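Local atomic coordinates of Cyp101j2 (Sphingobium yanoikuyae, PDB entry 5KYO), a protein that acts as a haem-containing cytochrome P450 monooxygenase, linked to hydroxylation of the monoterpene 1,8-cineole. Residues F172-A177 with V421-L426; L286-A291 with F403-D408; R68-P73 with V85-D90; A41-D46 with H72-T77. One frame throughout, in Å; residues are numbered along the deposited sequence. Where two conformers were deposited one is given.

Interaction 1: F172-A177 with V421-L426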
loop_
_atom_site.group_PDB
_atom_site.type_symbol
_atom_site.label_atom_id
_atom_site.label_comp_id
_atom_site.label_asym_id
_atom_site.label_seq_id
_atom_site.Cartn_x
_atom_site.Cartn_y
_atom_site.Cartn_z
ATOM N N PHE A 172 4.338 17.558 -6.547
ATOM C CA PHE A 172 3.221 16.646 -6.814
ATOM C C PHE A 172 2.779 15.900 -5.555
ATOM O O PHE A 172 1.588 15.778 -5.276
ATOM C CB PHE A 172 3.574 15.630 -7.918
ATOM C CG PHE A 172 2.460 14.640 -8.208
ATOM C CD1 PHE A 172 1.426 14.968 -9.080
ATOM C CD2 PHE A 172 2.447 13.386 -7.601
ATOM C CE1 PHE A 172 0.378 14.061 -9.341
ATOM C CE2 PHE A 172 1.409 12.477 -7.842
ATOM C CZ PHE A 172 0.370 12.819 -8.723
ATOM N N THR A 173 3.734 15.399 -4.785
ATOM C CA THR A 173 3.370 14.625 -3.603
ATOM C C THR A 173 2.653 15.497 -2.570
ATOM O O THR A 173 1.562 15.144 -2.137
ATOM C CB THR A 173 4.593 13.933 -2.959
ATOM O OG1 THR A 173 5.121 12.990 -3.888
ATOM C CG2 THR A 173 4.182 13.178 -1.698
ATOM N N HIS A 174 3.212 16.646 -2.205
ATOM C CA HIS A 174 2.564 17.460 -1.176
ATOM C C HIS A 174 1.306 18.190 -1.659
ATOM O O HIS A 174 0.306 18.247 -0.924
ATOM C CB HIS A 174 3.540 18.478 -0.596
ATOM C CG HIS A 174 4.797 17.863 -0.073
ATOM N ND1 HIS A 174 4.821 16.613 0.506
ATOM C CD2 HIS A 174 6.076 18.306 -0.065
ATOM C CE1 HIS A 174 6.059 16.320 0.864
ATOM N NE2 HIS A 174 6.841 17.331 0.528
ATOM N N GLU A 175 1.344 18.734 -2.879
ATOM C CA GLU A 175 0.235 19.568 -3.363
ATOM C C GLU A 175 -0.913 18.799 -3.999
ATOM O O GLU A 175 -1.996 19.362 -4.207
ATOM C CB GLU A 175 0.764 20.620 -4.373
ATOM C CG GLU A 175 1.745 21.632 -3.754
ATOM C CD GLU A 175 2.291 22.647 -4.767
ATOM O OE1 GLU A 175 1.492 23.401 -5.353
ATOM O OE2 GLU A 175 3.527 22.687 -4.987
ATOM N N PHE A 176 -0.710 17.524 -4.315
ATOM C CA PHE A 176 -1.764 16.753 -4.982
ATOM C C PHE A 176 -2.012 15.402 -4.298
ATOM O O PHE A 176 -3.087 15.199 -3.696
ATOM C CB PHE A 176 -1.447 16.542 -6.476
ATOM C CG PHE A 176 -2.557 15.867 -7.229
ATOM C CD1 PHE A 176 -3.654 16.590 -7.662
ATOM C CD2 PHE A 176 -2.541 14.493 -7.433
ATOM C CE1 PHE A 176 -4.710 15.950 -8.310
ATOM C CE2 PHE A 176 -3.575 13.858 -8.088
ATOM C CZ PHE A 176 -4.671 14.594 -8.522
ATOM N N ALA A 177 -1.031 14.498 -4.392
ATOM C CA ALA A 177 -1.204 13.106 -3.982
ATOM C C ALA A 177 -1.638 13.024 -2.532
ATOM O O ALA A 177 -2.556 12.305 -2.225
ATOM C CB ALA A 177 0.089 12.300 -4.200
ATOM N N VAL A 421 8.841 7.272 -4.338
ATOM C CA VAL A 421 9.695 8.266 -4.974
ATOM C C VAL A 421 9.677 9.455 -4.014
ATOM O O VAL A 421 8.607 9.897 -3.593
ATOM C CB VAL A 421 9.162 8.704 -6.382
ATOM C CG1 VAL A 421 10.127 9.658 -7.065
ATOM C CG2 VAL A 421 8.836 7.513 -7.263
ATOM N N LYS A 422 10.843 9.938 -3.618
ATOM C CA LYS A 422 10.928 11.128 -2.783
ATOM C C LYS A 422 10.321 12.327 -3.534
ATOM O O LYS A 422 10.339 12.355 -4.792
ATOM C CB LYS A 422 12.382 11.397 -2.378
ATOM C CG LYS A 422 13.015 10.256 -1.589
ATOM C CD LYS A 422 14.359 10.656 -1.025
ATOM C CE LYS A 422 15.023 9.527 -0.230
ATOM N NZ LYS A 422 16.494 9.774 -0.137
ATOM N N PRO A 423 9.767 13.300 -2.777
ATOM C CA PRO A 423 8.990 14.419 -3.325
ATOM C C PRO A 423 9.622 15.054 -4.553
ATOM O O PRO A 423 10.803 15.394 -4.542
ATOM C CB PRO A 423 8.939 15.410 -2.160
ATOM C CG PRO A 423 8.898 14.526 -0.952
ATOM C CD PRO A 423 9.752 13.311 -1.294
ATOM N N PHE A 424 8.840 15.195 -5.614
ATOM C CA PHE A 424 9.385 15.749 -6.854
ATOM C C PHE A 424 8.509 16.884 -7.363
ATOM O O PHE A 424 7.346 17.001 -6.998
ATOM C CB PHE A 424 9.519 14.654 -7.917
ATOM C CG PHE A 424 8.229 13.923 -8.207
ATOM C CD1 PHE A 424 7.843 12.824 -7.441
ATOM C CD2 PHE A 424 7.400 14.335 -9.246
ATOM C CE1 PHE A 424 6.646 12.153 -7.712
ATOM C CE2 PHE A 424 6.216 13.663 -9.532
ATOM C CZ PHE A 424 5.832 12.576 -8.753
ATOM N N VAL A 425 9.084 17.717 -8.219
ATOM C CA VAL A 425 8.385 18.865 -8.750
ATOM C C VAL A 425 8.111 18.625 -10.232
ATOM O O VAL A 425 9.005 18.180 -10.987
ATOM C CB VAL A 425 9.218 20.157 -8.535
ATOM C CG1 VAL A 425 8.672 21.328 -9.340
ATOM C CG2 VAL A 425 9.266 20.501 -7.039
ATOM N N LEU A 426 6.872 18.892 -10.634
ATOM C CA LEU A 426 6.471 18.824 -12.035
ATOM C C LEU A 426 6.328 20.227 -12.584
ATOM O O LEU A 426 6.026 21.143 -11.847
ATOM C CB LEU A 426 5.150 18.079 -12.199
ATOM C CG LEU A 426 5.080 16.600 -11.816
ATOM C CD1 LEU A 426 3.674 16.051 -12.080
ATOM C CD2 LEU A 426 6.141 15.808 -12.587
HETATM O O HOH W 1 6.946 11.419 -2.479
#
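With CG anti to its backbone nitrogen (chi1 179°), Phe172 lays its ring alongside that of Phe424, whose CG sits between its own nitrogen and carbonyl carbon (chi1 56°). Both side chains point the same way and their ring planes differ by only 15°. The centroids are nevertheless 5.6 Å apart, so the rings are slid past each other and barely overlap. Touch is made by Phe424 CZ, 3.7 Å from Phe172 CD2, while Phe424 CE2 approaches Phe172 CB. Leu426 runs beside the same ring, with its CD1 3.9 Å from Phe172 CD1. The backbone fixes this register: Phe172 N donates to Phe424 O over 3.1 Å. Further along the helix, His174 NE2 lies 3.8 Å from Pro423 CG, while its ND1 is bonded to Glu178. In the conformer given, a water probably bridges Thr173 OG1 and Val421 O. Phe283 stacks on Phe172 and Trp396 meets it at a steep angle. Substituting an alanine for Phe172 would probably open a gap among Phe424, Leu426 and Trp396, setting the Phe424 ring free to shift. The helix starts directly after strand 169-171; this joining of the C-terminal strand 425-427, the middle one of three, to edge strand 169-171 and the helix after it belongs to the small antiparallel sheet of the cytochrome P450 fold.

Interaction 2: L286-A291 with F403-D408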
loop_
_atom_site.group_PDB
_atom_site.type_symbol
_atom_site.label_atom_id
_atom_site.label_comp_id
_atom_site.label_asym_id
_atom_site.label_seq_id
_atom_site.Cartn_x
_atom_site.Cartn_y
_atom_site.Cartn_z
ATOM N N LEU A 286 5.389 8.958 -15.786
ATOM C CA LEU A 286 4.801 9.689 -16.883
ATOM C C LEU A 286 5.666 10.882 -17.218
ATOM O O LEU A 286 5.820 11.251 -18.395
ATOM C CB LEU A 286 3.377 10.143 -16.524
ATOM C CG LEU A 286 2.290 9.066 -16.477
ATOM C CD1 LEU A 286 1.017 9.559 -15.790
ATOM C CD2 LEU A 286 2.004 8.566 -17.914
ATOM N N ALA A 287 6.229 11.493 -16.186
ATOM C CA ALA A 287 7.065 12.667 -16.372
ATOM C C ALA A 287 8.323 12.338 -17.187
ATOM O O ALA A 287 8.834 13.174 -17.944
ATOM C CB ALA A 287 7.439 13.252 -15.020
ATOM N N LYS A 288 8.822 11.116 -17.032
ATOM C CA LYS A 288 10.047 10.704 -17.723
ATOM C C LYS A 288 9.802 10.011 -19.062
ATOM O O LYS A 288 10.594 10.144 -20.007
ATOM C CB LYS A 288 10.863 9.770 -16.833
ATOM C CG LYS A 288 11.454 10.438 -15.609
ATOM C CD LYS A 288 12.605 11.352 -15.976
ATOM C CE LYS A 288 13.289 11.871 -14.730
ATOM N NZ LYS A 288 14.493 12.693 -15.006
ATOM N N ASP A 289 8.717 9.257 -19.138
ATOM C CA ASP A 289 8.419 8.414 -20.300
ATOM C C ASP A 289 7.576 9.246 -21.275
ATOM O O ASP A 289 6.353 9.184 -21.264
ATOM C CB ASP A 289 7.699 7.126 -19.822
ATOM C CG ASP A 289 7.483 6.107 -20.927
ATOM O OD1 ASP A 289 7.575 6.476 -22.120
ATOM O OD2 ASP A 289 7.198 4.926 -20.603
ATOM N N HIS A 290 8.222 10.078 -22.087
ATOM C CA HIS A 290 7.441 11.007 -22.896
ATOM C C HIS A 290 6.641 10.269 -23.958
ATOM O O HIS A 290 5.560 10.700 -24.296
ATOM C CB HIS A 290 8.324 12.085 -23.534
ATOM C CG HIS A 290 9.532 11.561 -24.235
ATOM N ND1 HIS A 290 10.687 11.216 -23.568
ATOM C CD2 HIS A 290 9.781 11.370 -25.551
ATOM C CE1 HIS A 290 11.591 10.814 -24.445
ATOM N NE2 HIS A 290 11.064 10.897 -25.654
ATOM N N ALA A 291 7.145 9.137 -24.443
ATOM C CA ALA A 291 6.383 8.319 -25.393
ATOM C C ALA A 291 5.019 7.939 -24.832
ATOM O O ALA A 291 3.999 8.073 -25.506
ATOM C CB ALA A 291 7.161 7.070 -25.761
ATOM N N PHE A 403 3.883 17.660 -19.419
ATOM C CA PHE A 403 4.584 18.053 -18.220
ATOM C C PHE A 403 5.850 17.219 -18.119
ATOM O O PHE A 403 6.005 16.259 -18.863
ATOM C CB PHE A 403 3.697 17.842 -16.982
ATOM C CG PHE A 403 3.110 16.456 -16.890
ATOM C CD1 PHE A 403 1.980 16.116 -17.615
ATOM C CD2 PHE A 403 3.704 15.490 -16.083
ATOM C CE1 PHE A 403 1.454 14.847 -17.543
ATOM C CE2 PHE A 403 3.169 14.219 -15.993
ATOM C CZ PHE A 403 2.052 13.891 -16.725
ATOM N N ARG A 404 6.715 17.566 -17.177
ATOM C CA ARG A 404 7.903 16.764 -16.918
ATOM C C ARG A 404 8.468 17.116 -15.553
ATOM O O ARG A 404 8.020 18.062 -14.929
ATOM C CB ARG A 404 8.955 17.004 -18.001
ATOM C CG ARG A 404 9.571 18.390 -17.908
ATOM C CD ARG A 404 10.840 18.505 -18.736
ATOM N NE ARG A 404 11.634 19.669 -18.339
ATOM C CZ ARG A 404 12.807 19.998 -18.879
ATOM N NH1 ARG A 404 13.308 19.253 -19.854
ATOM N NH2 ARG A 404 13.464 21.078 -18.458
ATOM N N ILE A 405 9.452 16.360 -15.086
ATOM C CA ILE A 405 10.142 16.728 -13.852
ATOM C C ILE A 405 10.811 18.073 -14.047
ATOM O O ILE A 405 11.402 18.299 -15.096
ATOM C CB ILE A 405 11.219 15.686 -13.454
ATOM C CG1 ILE A 405 10.617 14.279 -13.385
ATOM C CG2 ILE A 405 11.855 16.088 -12.118
ATOM C CD1 ILE A 405 9.586 14.107 -12.293
ATOM N N GLU A 406 10.734 18.965 -13.062
ATOM C CA GLU A 406 11.371 20.266 -13.218
ATOM C C GLU A 406 12.855 20.066 -13.459
ATOM O O GLU A 406 13.499 19.280 -12.760
ATOM C CB GLU A 406 11.147 21.166 -12.009
ATOM C CG GLU A 406 11.730 22.579 -12.181
ATOM C CD GLU A 406 11.178 23.557 -11.150
ATOM O OE1 GLU A 406 11.488 23.406 -9.957
ATOM O OE2 GLU A 406 10.421 24.470 -11.527
ATOM N N ASP A 407 13.348 20.756 -14.489
ATOM C CA ASP A 407 14.734 20.719 -14.930
ATOM C C ASP A 407 15.164 19.303 -15.283
ATOM O O ASP A 407 16.364 19.004 -15.371
ATOM C CB ASP A 407 15.625 21.340 -13.852
ATOM C CG ASP A 407 15.283 22.811 -13.596
ATOM O OD1 ASP A 407 15.029 23.535 -14.583
ATOM O OD2 ASP A 407 15.255 23.245 -12.425
ATOM N N ASP A 408 14.165 18.453 -15.529
ATOM C CA ASP A 408 14.342 17.010 -15.735
ATOM C C ASP A 408 15.289 16.388 -14.710
ATOM O O ASP A 408 16.131 15.548 -15.056
ATOM C CB ASP A 408 14.844 16.730 -17.161
ATOM C CG ASP A 408 14.651 15.275 -17.576
ATOM O OD1 ASP A 408 13.678 14.634 -17.111
ATOM O OD2 ASP A 408 15.469 14.774 -18.381
HETATM O O HOH W 2 11.123 14.495 -16.682
#
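The end of helix 273-288, the later part of the long central helix of the P450 fold, meets edge strand 404-405 of the small three-stranded sheet where Ala287 faces Arg404 and Ile405. The approach is close: the CA atoms of Ala287 and Arg404 are 4.2 Å apart, a spacing that the small alanine side chain permits. Ala287 CB touches Ile405 CD1 at 3.6 Å, and Leu286 CB rests 4.0 Å from Phe403 CZ. Lys288 bends at its second torsion (chi2 -73°), which carries its chain across Ile405 at about a right angle, with CE 3.8 Å from Ile405 CG1. Its NZ then forms a salt bridge with Asp408 OD1 at 3.0 Å, approaching from above the carboxylate, 64° out of plane. A weak bond to Asp408 O and a further bond to Ala409 O complete the grip on the ammonium group. One water gathers three partners: it donates to Ala287 O at 2.9 Å and to Asp408 OD1 at 2.6 Å, and accepts from Ile405 N at 3.0 Å. It thus joins the last helical turn to both the strand and the turn after it. Leu426 of the neighbouring strand 425-427 packs on Ala287, Phe403 and Ile405, while Leu286 reaches Leu393 and Phe397 of helix 382-399 and Leu292 and Ile296 of helix 290-298.

Interaction 3: R68-P73 with V85-D90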
loop_
_atom_site.group_PDB
_atom_site.type_symbol
_atom_site.label_atom_id
_atom_site.label_comp_id
_atom_site.label_asym_id
_atom_site.label_seq_id
_atom_site.Cartn_x
_atom_site.Cartn_y
_atom_site.Cartn_z
ATOM N N ARG A 68 19.111 -10.657 -7.641
ATOM C CA ARG A 68 20.037 -11.305 -8.561
ATOM C C ARG A 68 21.329 -11.729 -7.860
ATOM O O ARG A 68 21.937 -12.744 -8.215
ATOM C CB ARG A 68 20.339 -10.367 -9.737
ATOM C CG ARG A 68 21.209 -10.961 -10.824
ATOM C CD ARG A 68 21.450 -9.944 -11.927
ATOM N N GLN A 69 21.742 -10.962 -6.858
ATOM C CA GLN A 69 22.986 -11.248 -6.139
ATOM C C GLN A 69 22.822 -12.304 -5.037
ATOM O O GLN A 69 23.809 -12.854 -4.539
ATOM C CB GLN A 69 23.548 -9.957 -5.535
ATOM N N ALA A 70 21.580 -12.598 -4.667
ATOM C CA ALA A 70 21.309 -13.504 -3.549
ATOM C C ALA A 70 21.496 -14.979 -3.891
ATOM O O ALA A 70 20.804 -15.512 -4.761
ATOM C CB ALA A 70 19.901 -13.275 -3.028
ATOM N N PRO A 71 22.417 -15.652 -3.171
ATOM C CA PRO A 71 22.764 -17.076 -3.308
ATOM C C PRO A 71 21.593 -18.038 -3.101
ATOM O O PRO A 71 21.651 -19.173 -3.577
ATOM C CB PRO A 71 23.812 -17.290 -2.209
ATOM C CG PRO A 71 24.365 -15.946 -1.941
ATOM C CD PRO A 71 23.252 -14.980 -2.162
ATOM N N HIS A 72 20.558 -17.598 -2.388
ATOM C CA HIS A 72 19.370 -18.416 -2.163
ATOM C C HIS A 72 18.092 -17.589 -2.297
ATOM O O HIS A 72 18.112 -16.382 -2.074
ATOM C CB HIS A 72 19.414 -19.064 -0.778
ATOM C CG HIS A 72 20.622 -19.913 -0.547
ATOM N ND1 HIS A 72 20.632 -21.271 -0.781
ATOM C CD2 HIS A 72 21.863 -19.599 -0.105
ATOM C CE1 HIS A 72 21.826 -21.757 -0.491
ATOM N NE2 HIS A 72 22.592 -20.763 -0.079
ATOM N N PRO A 73 16.980 -18.245 -2.667
ATOM C CA PRO A 73 15.655 -17.614 -2.686
ATOM C C PRO A 73 15.252 -17.062 -1.318
ATOM O O PRO A 73 14.477 -16.109 -1.239
ATOM C CB PRO A 73 14.730 -18.761 -3.094
ATOM C CG PRO A 73 15.592 -19.678 -3.871
ATOM C CD PRO A 73 16.940 -19.610 -3.217
ATOM N N VAL A 85 14.039 -13.135 4.321
ATOM C CA VAL A 85 13.427 -12.413 3.210
ATOM C C VAL A 85 13.239 -13.332 2.001
ATOM O O VAL A 85 14.202 -13.923 1.496
ATOM C CB VAL A 85 14.265 -11.182 2.780
ATOM C CG1 VAL A 85 13.502 -10.364 1.729
ATOM C CG2 VAL A 85 14.628 -10.304 3.970
ATOM N N ALA A 86 11.995 -13.461 1.548
ATOM C CA ALA A 86 11.707 -14.216 0.333
ATOM C C ALA A 86 12.053 -13.360 -0.884
ATOM O O ALA A 86 11.509 -12.252 -1.058
ATOM C CB ALA A 86 10.265 -14.646 0.288
ATOM N N LEU A 87 12.963 -13.876 -1.711
ATOM C CA LEU A 87 13.517 -13.108 -2.825
ATOM C C LEU A 87 13.168 -13.656 -4.210
ATOM O O LEU A 87 13.740 -13.225 -5.222
ATOM C CB LEU A 87 15.036 -13.021 -2.676
ATOM C CG LEU A 87 15.465 -12.148 -1.490
ATOM C CD1 LEU A 87 16.960 -12.129 -1.338
ATOM C CD2 LEU A 87 14.943 -10.726 -1.656
ATOM N N ARG A 88 12.245 -14.606 -4.261
ATOM C CA ARG A 88 11.716 -15.088 -5.539
ATOM C C ARG A 88 10.193 -15.001 -5.544
ATOM O O ARG A 88 9.562 -14.971 -4.480
ATOM C CB ARG A 88 12.163 -16.525 -5.819
ATOM C CG ARG A 88 13.667 -16.713 -5.930
ATOM C CD ARG A 88 14.239 -16.074 -7.187
ATOM N NE ARG A 88 15.679 -16.308 -7.297
ATOM C CZ ARG A 88 16.608 -15.561 -6.710
ATOM N NH1 ARG A 88 16.261 -14.515 -5.969
ATOM N NH2 ARG A 88 17.891 -15.854 -6.867
ATOM N N SER A 89 9.603 -14.980 -6.737
ATOM C CA SER A 89 8.165 -14.729 -6.872
ATOM C C SER A 89 7.304 -15.801 -6.201
ATOM O O SER A 89 6.507 -15.507 -5.305
ATOM C CB SER A 89 7.778 -14.616 -8.347
ATOM O OG SER A 89 6.367 -14.579 -8.500
ATOM N N ASP A 90 7.466 -17.044 -6.641
ATOM C CA ASP A 90 6.634 -18.137 -6.148
ATOM C C ASP A 90 6.748 -18.269 -4.632
ATOM O O ASP A 90 5.765 -18.515 -3.940
ATOM C CB ASP A 90 7.016 -19.450 -6.836
ATOM C CG ASP A 90 6.662 -19.455 -8.309
ATOM O OD1 ASP A 90 5.465 -19.604 -8.634
ATOM O OD2 ASP A 90 7.577 -19.303 -9.144
#
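Pro73 sets its ring obliquely across the aliphatic part of Arg88, with CB 3.7 Å from Arg88 CG. The pair lies at the open end of the beta hairpin 74-77/83-86, part of the larger beta sheet of the P450 fold, where helix 59-69 leads in and helix 89-97 leads out. Leu87 N donates to Pro73 O over 2.7 Å, with an N-H...O angle of 156°. This carries the ladder one step beyond the strands, since Met75 and Val85 are bonded two residues further in. Proline has no N-H to return a second bond, so the pairing is one-sided here. Leu87 directs its side chain at the incoming loop: CD1 meets Ala70 CB at 3.6 Å, and Met75 packs on both residues, forming a small apolar cluster just past the end of helix 59-69. Arg88 is at the N-cap position of helix 89-97, whose first nitrogen, that of Ser89, is bonded to Asp350. Its chain bends at the second torsion (chi2 -70°), turning the guanidinium back toward residues 68-73 instead of along the helix. NH1 donates to Leu87 O at 2.9 Å, a bond that lies in the guanidinium plane but reaches the oxygen from 63° above the carbonyl plane. The same NH1 makes a weak bond to Met67 O, which helps fix the rotation of the group. Near the guanidinium plane, at its edge, Ala70 O stands 3.6 Å from Arg88 NH2.

Interaction 4: A41-D46 with H72-T77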
loop_
_atom_site.group_PDB
_atom_site.type_symbol
_atom_site.label_atom_id
_atom_site.label_comp_id
_atom_site.label_asym_id
_atom_site.label_seq_id
_atom_site.Cartn_x
_atom_site.Cartn_y
_atom_site.Cartn_z
ATOM N N ALA A 41 25.381 -19.029 7.664
ATOM C CA ALA A 41 26.019 -17.776 7.282
ATOM C C ALA A 41 26.054 -17.632 5.761
ATOM O O ALA A 41 26.349 -16.563 5.232
ATOM C CB ALA A 41 27.422 -17.697 7.865
ATOM N N ASP A 42 25.751 -18.725 5.069
ATOM C CA ASP A 42 25.637 -18.726 3.619
ATOM C C ASP A 42 24.406 -17.936 3.157
ATOM O O ASP A 42 24.322 -17.525 1.999
ATOM C CB ASP A 42 25.566 -20.162 3.099
ATOM C CG ASP A 42 25.740 -20.251 1.594
ATOM O OD1 ASP A 42 26.271 -19.290 0.996
ATOM O OD2 ASP A 42 25.362 -21.292 1.011
ATOM N N ARG A 43 23.454 -17.725 4.061
ATOM C CA ARG A 43 22.227 -17.006 3.709
ATOM C C ARG A 43 22.164 -15.595 4.291
ATOM O O ARG A 43 21.121 -14.946 4.247
ATOM C CB ARG A 43 21.004 -17.806 4.158
ATOM C CG ARG A 43 20.999 -19.222 3.601
ATOM C CD ARG A 43 19.613 -19.653 3.184
ATOM N NE ARG A 43 19.576 -21.050 2.760
ATOM C CZ ARG A 43 18.501 -21.643 2.259
ATOM N NH1 ARG A 43 17.378 -20.955 2.114
ATOM N NH2 ARG A 43 18.545 -22.917 1.896
ATOM N N VAL A 44 23.288 -15.118 4.815
ATOM C CA VAL A 44 23.382 -13.771 5.385
ATOM C C VAL A 44 23.581 -12.680 4.314
ATOM O O VAL A 44 24.402 -12.851 3.404
ATOM C CB VAL A 44 24.534 -13.713 6.405
ATOM C CG1 VAL A 44 24.724 -12.302 6.928
ATOM C CG2 VAL A 44 24.250 -14.671 7.541
ATOM N N PHE A 45 22.830 -11.575 4.426
ATOM C CA PHE A 45 22.921 -10.459 3.478
ATOM C C PHE A 45 22.496 -9.147 4.151
ATOM O O PHE A 45 21.833 -9.165 5.185
ATOM C CB PHE A 45 22.115 -10.799 2.201
ATOM C CG PHE A 45 20.632 -10.528 2.283
ATOM C CD1 PHE A 45 19.979 -9.797 1.291
ATOM C CD2 PHE A 45 19.897 -10.982 3.364
ATOM C CE1 PHE A 45 18.632 -9.574 1.356
ATOM C CE2 PHE A 45 18.558 -10.754 3.430
ATOM C CZ PHE A 45 17.917 -10.046 2.434
ATOM N N ASP A 46 22.954 -8.027 3.596
ATOM C CA ASP A 46 22.892 -6.723 4.262
ATOM C C ASP A 46 21.679 -5.924 3.817
ATOM O O ASP A 46 21.775 -5.024 2.976
ATOM C CB ASP A 46 24.197 -5.950 4.002
ATOM C CG ASP A 46 24.260 -4.607 4.733
ATOM O OD1 ASP A 46 23.373 -4.324 5.568
ATOM O OD2 ASP A 46 25.218 -3.838 4.486
ATOM N N HIS A 72 20.558 -17.598 -2.388
ATOM C CA HIS A 72 19.370 -18.416 -2.163
ATOM C C HIS A 72 18.092 -17.589 -2.297
ATOM O O HIS A 72 18.112 -16.382 -2.074
ATOM C CB HIS A 72 19.414 -19.064 -0.778
ATOM C CG HIS A 72 20.622 -19.913 -0.547
ATOM N ND1 HIS A 72 20.632 -21.271 -0.781
ATOM C CD2 HIS A 72 21.863 -19.599 -0.105
ATOM C CE1 HIS A 72 21.826 -21.757 -0.491
ATOM N NE2 HIS A 72 22.592 -20.763 -0.079
ATOM N N PRO A 73 16.980 -18.245 -2.667
ATOM C CA PRO A 73 15.655 -17.614 -2.686
ATOM C C PRO A 73 15.252 -17.062 -1.318
ATOM O O PRO A 73 14.477 -16.109 -1.239
ATOM C CB PRO A 73 14.730 -18.761 -3.094
ATOM C CG PRO A 73 15.592 -19.678 -3.871
ATOM C CD PRO A 73 16.940 -19.610 -3.217
ATOM N N LEU A 74 15.768 -17.663 -0.251
ATOM C CA LEU A 74 15.451 -17.201 1.092
ATOM C C LEU A 74 16.726 -16.799 1.798
ATOM O O LEU A 74 17.551 -17.649 2.120
ATOM C CB LEU A 74 14.714 -18.287 1.888
ATOM C CG LEU A 74 14.095 -17.862 3.227
ATOM C CD1 LEU A 74 12.779 -17.135 3.008
ATOM C CD2 LEU A 74 13.884 -19.042 4.171
ATOM N N MET A 75 16.892 -15.505 2.033
ATOM C CA MET A 75 18.065 -14.997 2.744
ATOM C C MET A 75 17.667 -14.470 4.120
ATOM O O MET A 75 16.480 -14.408 4.452
ATOM C CB MET A 75 18.760 -13.890 1.931
ATOM C CG MET A 75 19.284 -14.337 0.573
ATOM S SD MET A 75 20.699 -15.472 0.708
ATOM C CE MET A 75 21.982 -14.306 1.126
ATOM N N TRP A 76 18.666 -14.077 4.910
ATOM C CA TRP A 76 18.454 -13.615 6.278
ATOM C C TRP A 76 19.319 -12.391 6.543
ATOM O O TRP A 76 20.492 -12.357 6.164
ATOM C CB TRP A 76 18.779 -14.730 7.279
ATOM C CG TRP A 76 18.510 -14.396 8.716
ATOM C CD1 TRP A 76 17.380 -14.690 9.429
ATOM C CD2 TRP A 76 19.394 -13.727 9.627
ATOM N NE1 TRP A 76 17.502 -14.232 10.716
ATOM C CE2 TRP A 76 18.727 -13.637 10.865
ATOM C CE3 TRP A 76 20.679 -13.187 9.513
ATOM C CZ2 TRP A 76 19.300 -13.030 11.980
ATOM C CZ3 TRP A 76 21.248 -12.581 10.621
ATOM C CH2 TRP A 76 20.562 -12.516 11.844
ATOM N N THR A 77 18.730 -11.382 7.175
ATOM C CA THR A 77 19.409 -10.112 7.436
ATOM C C THR A 77 19.434 -9.840 8.935
ATOM O O THR A 77 18.442 -10.068 9.628
ATOM C CB THR A 77 18.720 -8.921 6.691
ATOM O OG1 THR A 77 19.315 -7.668 7.077
ATOM C CG2 THR A 77 17.223 -8.885 6.998
HETATM O O HOH W 3 16.062 -20.927 -0.354
#
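The guanidinium of Arg43 lies flat on the imidazole of His72, planes 6° apart and centres 4.1 Å apart. This stack borders a parallel beta bridge, Val44 with Trp76, by which a loop segment extends the outer edge of the large P450 beta sheet at strand 74-77. Arg43 O accepts from Trp76 N at 2.7 Å, and Phe45 N returns a bond to Trp76 O at 3.0 Å. His72 is fixed at its rim as well: NE2 donates to Asp42 OD2 at 3.0 Å, nearly straight at 169°, meeting the oxygen from well above the carboxylate plane. Over its face, Arg43 NE is 3.7 Å from His72 CG. Arg43 NH1 reaches Leu74 O weakly, and NH2 is bonded to Glu330 O, so the guanidinium is held from several sides. An alanine in place of His72 would probably leave the Asp42 carboxylate without its hydrogen-bond mate and one face of the Arg43 guanidinium without its stacking partner. Phe45, with CG between its nitrogen and carbonyl carbon (chi1 83°), turns its ring over Met75. A CH-pi contact results: Met75 CB sits over the ring face, 3.4 Å from Phe45 CD2.

Following the chain from the N terminus, interaction 4 first joins residues 41-46 to 72-77, closing a loop that holds helix 59-69. Interaction 3 begins before that loop has ended, shares His72 and Pro73 with it, and closes the hairpin of strands 74-77 and 83-86; their centres lie 9 Å apart. Well after both, interaction 1 opens at residue 172 and closes near the C terminus, a span of 243 intervening residues. Interaction 2 falls wholly within that span, and the two meet at neighbouring strands 404-405 and 425-427, where Val425 O lies 2.8 Å from Glu406 N. The two pairs serve separate sheets, with centres 32 to 38 Å apart.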